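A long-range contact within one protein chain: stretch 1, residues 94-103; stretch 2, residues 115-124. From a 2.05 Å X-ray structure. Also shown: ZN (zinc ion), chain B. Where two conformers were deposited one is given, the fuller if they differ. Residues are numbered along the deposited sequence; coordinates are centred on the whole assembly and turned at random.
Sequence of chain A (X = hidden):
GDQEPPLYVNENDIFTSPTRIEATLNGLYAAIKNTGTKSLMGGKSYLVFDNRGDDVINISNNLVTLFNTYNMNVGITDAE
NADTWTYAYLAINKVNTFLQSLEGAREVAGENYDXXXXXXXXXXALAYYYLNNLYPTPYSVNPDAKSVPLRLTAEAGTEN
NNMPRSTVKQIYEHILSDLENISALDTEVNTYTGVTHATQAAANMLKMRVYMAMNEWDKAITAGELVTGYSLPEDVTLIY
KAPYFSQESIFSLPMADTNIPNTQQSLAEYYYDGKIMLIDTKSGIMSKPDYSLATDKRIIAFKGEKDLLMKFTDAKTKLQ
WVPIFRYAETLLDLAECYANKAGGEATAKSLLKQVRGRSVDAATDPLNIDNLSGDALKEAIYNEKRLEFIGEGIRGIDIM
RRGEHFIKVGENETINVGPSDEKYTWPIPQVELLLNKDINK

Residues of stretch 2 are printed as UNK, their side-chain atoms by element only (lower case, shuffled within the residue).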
# COMPACT_ATOMS: atom_id res chain seq x y z
N LYS A 94 -11.57 -9.03 -13.42
CA LYS A 94 -11.81 -7.92 -14.34
C LYS A 94 -10.61 -7.62 -15.21
O LYS A 94 -10.78 -7.39 -16.41
CB LYS A 94 -12.26 -6.66 -13.60
CG LYS A 94 -13.71 -6.74 -13.13
CD LYS A 94 -14.11 -5.54 -12.23
CE LYS A 94 -15.59 -5.61 -11.86
NZ LYS A 94 -16.33 -5.14 -13.08
N VAL A 95 -9.41 -7.65 -14.64
CA VAL A 95 -8.19 -7.46 -15.45
C VAL A 95 -8.01 -8.63 -16.44
O VAL A 95 -7.78 -8.42 -17.61
CB VAL A 95 -6.91 -7.29 -14.59
CG1 VAL A 95 -5.62 -7.42 -15.49
CG2 VAL A 95 -6.94 -5.96 -13.80
N ASN A 96 -8.17 -9.86 -15.97
CA ASN A 96 -8.00 -11.05 -16.82
C ASN A 96 -8.96 -10.96 -18.04
O ASN A 96 -8.54 -11.20 -19.18
CB ASN A 96 -8.29 -12.34 -16.04
CG ASN A 96 -7.33 -12.55 -14.85
OD1 ASN A 96 -6.32 -11.88 -14.76
ND2 ASN A 96 -7.66 -13.48 -13.94
N THR A 97 -10.21 -10.59 -17.77
CA THR A 97 -11.23 -10.41 -18.80
C THR A 97 -10.95 -9.25 -19.73
O THR A 97 -11.04 -9.41 -20.93
CB THR A 97 -12.61 -10.26 -18.16
OG1 THR A 97 -12.74 -11.35 -17.25
CG2 THR A 97 -13.74 -10.30 -19.23
N PHE A 98 -10.57 -8.11 -19.17
CA PHE A 98 -10.15 -6.97 -19.96
C PHE A 98 -9.04 -7.37 -20.93
O PHE A 98 -9.15 -7.07 -22.12
CB PHE A 98 -9.67 -5.82 -19.08
CG PHE A 98 -9.10 -4.64 -19.83
CD1 PHE A 98 -9.94 -3.65 -20.32
CD2 PHE A 98 -7.74 -4.47 -19.96
CE1 PHE A 98 -9.43 -2.55 -20.99
CE2 PHE A 98 -7.21 -3.36 -20.62
CZ PHE A 98 -8.06 -2.41 -21.14
N LEU A 99 -7.98 -8.03 -20.44
CA LEU A 99 -6.87 -8.41 -21.31
C LEU A 99 -7.31 -9.35 -22.42
O LEU A 99 -6.84 -9.22 -23.53
CB LEU A 99 -5.70 -9.05 -20.54
CG LEU A 99 -4.95 -8.13 -19.56
CD1 LEU A 99 -4.01 -8.96 -18.65
CD2 LEU A 99 -4.18 -7.03 -20.31
N GLN A 100 -8.21 -10.28 -22.14
CA GLN A 100 -8.67 -11.17 -23.18
C GLN A 100 -9.53 -10.44 -24.21
O GLN A 100 -9.38 -10.68 -25.40
CB GLN A 100 -9.45 -12.33 -22.59
CG GLN A 100 -9.97 -13.32 -23.63
CD GLN A 100 -10.47 -14.58 -22.95
OE1 GLN A 100 -9.68 -15.45 -22.55
NE2 GLN A 100 -11.79 -14.63 -22.72
N SER A 101 -10.43 -9.57 -23.75
CA SER A 101 -11.23 -8.77 -24.69
C SER A 101 -10.37 -7.84 -25.53
O SER A 101 -10.59 -7.71 -26.72
CB SER A 101 -12.27 -7.96 -23.93
OG SER A 101 -13.15 -8.85 -23.27
N LEU A 102 -9.36 -7.22 -24.92
CA LEU A 102 -8.48 -6.30 -25.64
C LEU A 102 -7.72 -7.00 -26.75
O LEU A 102 -7.44 -6.40 -27.80
CB LEU A 102 -7.52 -5.64 -24.66
CG LEU A 102 -6.57 -4.54 -25.11
CD1 LEU A 102 -7.31 -3.38 -25.80
CD2 LEU A 102 -5.75 -4.03 -23.91
N GLU A 103 -7.41 -8.28 -26.56
CA GLU A 103 -6.69 -9.04 -27.58
C GLU A 103 -7.48 -9.13 -28.89
O GLU A 103 -6.90 -9.17 -29.99
CB GLU A 103 -6.34 -10.44 -27.03
CG GLU A 103 -5.50 -11.26 -27.99
CD GLU A 103 -5.03 -12.55 -27.42
OE1 GLU A 103 -3.95 -12.63 -26.88
OE2 GLU A 103 -5.70 -13.56 -27.62
N UNK A 115 -0.05 0.47 -23.92
CA UNK A 115 -0.33 1.17 -22.70
C UNK A 115 -1.50 0.57 -21.96
O UNK A 115 -1.45 0.46 -20.73
c UNK A 115 -0.60 2.63 -22.97
n UNK A 115 0.34 5.46 -22.22
c UNK A 115 0.59 6.76 -22.40
c UNK A 115 -0.90 3.40 -21.68
n UNK A 115 -0.36 7.69 -22.19
c UNK A 115 -0.96 4.91 -21.87
n UNK A 115 1.82 7.13 -22.75
N UNK A 116 -2.58 0.25 -22.67
CA UNK A 116 -3.76 -0.33 -22.01
C UNK A 116 -3.43 -1.68 -21.34
O UNK A 116 -3.84 -1.94 -20.20
o UNK A 116 -7.23 3.91 -25.68
c UNK A 116 -6.13 3.04 -23.71
c UNK A 116 -6.59 1.68 -25.61
c UNK A 116 -6.04 0.59 -24.95
c UNK A 116 -6.65 2.88 -24.98
c UNK A 116 -5.49 0.69 -23.67
c UNK A 116 -5.54 1.94 -23.05
c UNK A 116 -4.90 -0.54 -23.01
N UNK A 117 -2.66 -2.52 -22.05
CA UNK A 117 -2.23 -3.80 -21.50
C UNK A 117 -1.39 -3.58 -20.26
O UNK A 117 -1.59 -4.21 -19.24
c UNK A 117 -1.39 -4.62 -22.52
c UNK A 117 -0.70 -5.85 -21.85
c UNK A 117 -2.26 -5.09 -23.71
N UNK A 118 -0.42 -2.71 -20.35
CA UNK A 118 0.55 -2.56 -19.27
C UNK A 118 -0.11 -1.90 -18.03
O UNK A 118 0.20 -2.24 -16.89
c UNK A 118 3.70 -1.81 -21.48
o UNK A 118 4.05 -0.72 -21.01
n UNK A 118 4.23 -2.33 -22.60
c UNK A 118 2.58 -2.60 -20.81
c UNK A 118 1.76 -1.77 -19.80
N UNK A 119 -1.07 -1.02 -18.27
CA UNK A 119 -1.85 -0.45 -17.16
C UNK A 119 -2.69 -1.50 -16.46
O UNK A 119 -2.72 -1.56 -15.22
c UNK A 119 -2.77 0.70 -17.61
o UNK A 119 -2.40 4.14 -18.67
c UNK A 119 -1.98 1.98 -17.82
c UNK A 119 -2.89 3.21 -18.01
o UNK A 119 -4.06 3.24 -17.51
N UNK A 120 -3.35 -2.34 -17.24
CA UNK A 120 -4.20 -3.38 -16.68
C UNK A 120 -3.35 -4.39 -15.87
O UNK A 120 -3.74 -4.80 -14.78
c UNK A 120 -4.99 -4.07 -17.78
N UNK A 121 -2.19 -4.77 -16.40
CA UNK A 121 -1.27 -5.64 -15.68
C UNK A 121 -0.78 -5.05 -14.36
O UNK A 121 -0.65 -5.76 -13.36
c UNK A 121 -0.52 -7.07 -17.68
n UNK A 121 1.56 -9.00 -20.23
c UNK A 121 -0.11 -6.06 -16.58
c UNK A 121 0.35 -8.51 -19.53
c UNK A 121 0.73 -7.57 -18.41
N UNK A 122 -0.55 -3.74 -14.33
CA UNK A 122 -0.18 -3.04 -13.10
C UNK A 122 -1.27 -3.22 -12.02
O UNK A 122 -0.96 -3.52 -10.89
c UNK A 122 -0.66 0.51 -10.27
c UNK A 122 0.06 -1.55 -13.35
c UNK A 122 0.25 -0.77 -12.10
c UNK A 122 -0.84 -0.17 -11.46
c UNK A 122 1.51 -0.69 -11.50
c UNK A 122 1.70 0.01 -10.33
c UNK A 122 0.64 0.59 -9.70
N UNK A 123 -2.54 -3.02 -12.39
CA UNK A 123 -3.66 -3.19 -11.47
C UNK A 123 -3.71 -4.64 -10.92
O UNK A 123 -3.83 -4.82 -9.72
c UNK A 123 -4.92 -1.25 -12.43
c UNK A 123 -6.16 -3.05 -11.20
c UNK A 123 -4.97 -2.76 -12.10
N UNK A 124 -3.52 -5.64 -11.79
CA UNK A 124 -3.47 -7.03 -11.31
C UNK A 124 -2.29 -7.25 -10.38
O UNK A 124 -2.43 -7.89 -9.34
n UNK A 124 -1.58 -10.75 -16.27
n UNK A 124 -3.76 -11.41 -15.98
n UNK A 124 -2.60 -10.26 -14.28
c UNK A 124 -3.41 -7.98 -12.49
c UNK A 124 -3.71 -10.30 -13.34
c UNK A 124 -2.66 -10.78 -15.52
c UNK A 124 -3.43 -9.45 -12.10
ZN ZN B . -3.74 5.69 -18.89
O HOH W 1 -2.42 7.12 -18.99
O HOH W 2 -4.73 5.47 -20.90

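Two antiparallel helices pack here, their axes 9.4 Å apart at closest approach. Position 115 carries three carbons, a nitrogen, then a carbon bearing two more nitrogens, a guanidinium on a long arm. It is R115, out of reach of stretch 1, where a charged chain need not be buried.

Position 116 has one carbon leading to a six-carbon ring with an oxygen. Its CB lies 3.7 Å from CD2 of L102, while the ring end leads away. This is Y116: its base packs against leucine, and its hydroxyl finds a hydrogen bond elsewhere in the structure.

At 117 a single carbon carries two more. One of these branches is 3.7 Å from CD2 of L102, the other 4.0 Å from CD2 of L99. The residue is V117, whose forked side chain meets both leucines.

Position 118 shows three carbons, the third holding one oxygen and one nitrogen, and its CA-to-CB bond points away from stretch 1. It is Q118, buried, with OE1 hydrogen-bonded elsewhere in the structure, so the amide oxygen is satisfied. Position 119 has three carbons ending in two oxygens, one of them 2.1 Å from ZN. It is E119; the carboxylate OE2 ligates zinc together with two waters and one atom from elsewhere in the structure, and a negatively charged oxygen suits that cation.

Position 120 bears a lone carbon, CB, 3.5 Å from CD2 of F98 and 4.0 Å from CD2 of L99. It is A120. With so short a side chain the backbones come near, the CA atoms of V95 and A120 standing 5.8 Å apart, and CG1 of V95 lies 3.3 Å from O of A120.

At 121 four carbons run in a row to a nitrogen, and the second carbon is 4.1 Å from CD1 of L99. This is K121: its aliphatic stem borders the contact while the amine extends beyond it. Position 122 has one carbon and a plain six-carbon ring, directed away from stretch 1. It is F122, whose nonpolar ring suits a buried site.

Position 123 again forks from one carbon into two, one branch 4.0 Å from CG2 of V95. It is V123, its CG1 making an apolar pair there. Position 124 repeats the guanidinium pattern and lies beside V95, N96 and L99. It is R124: NH1 donates to OD1 of N96 at 2.9 Å, near the guanidinium plane, while V95 and L99 cover one face.

The contact works through interlocking side chains. L99 is the knob, seated among V117, A120, K121 and R124; V95, F98 and L102 extend the apolar packing along the helix. At one end, the hydrogen bond from R124 to N96 adds a directional polar tie to a largely apolar interface of 486 Å².

Stretch 2 (115-124) RYVQEAKFVR
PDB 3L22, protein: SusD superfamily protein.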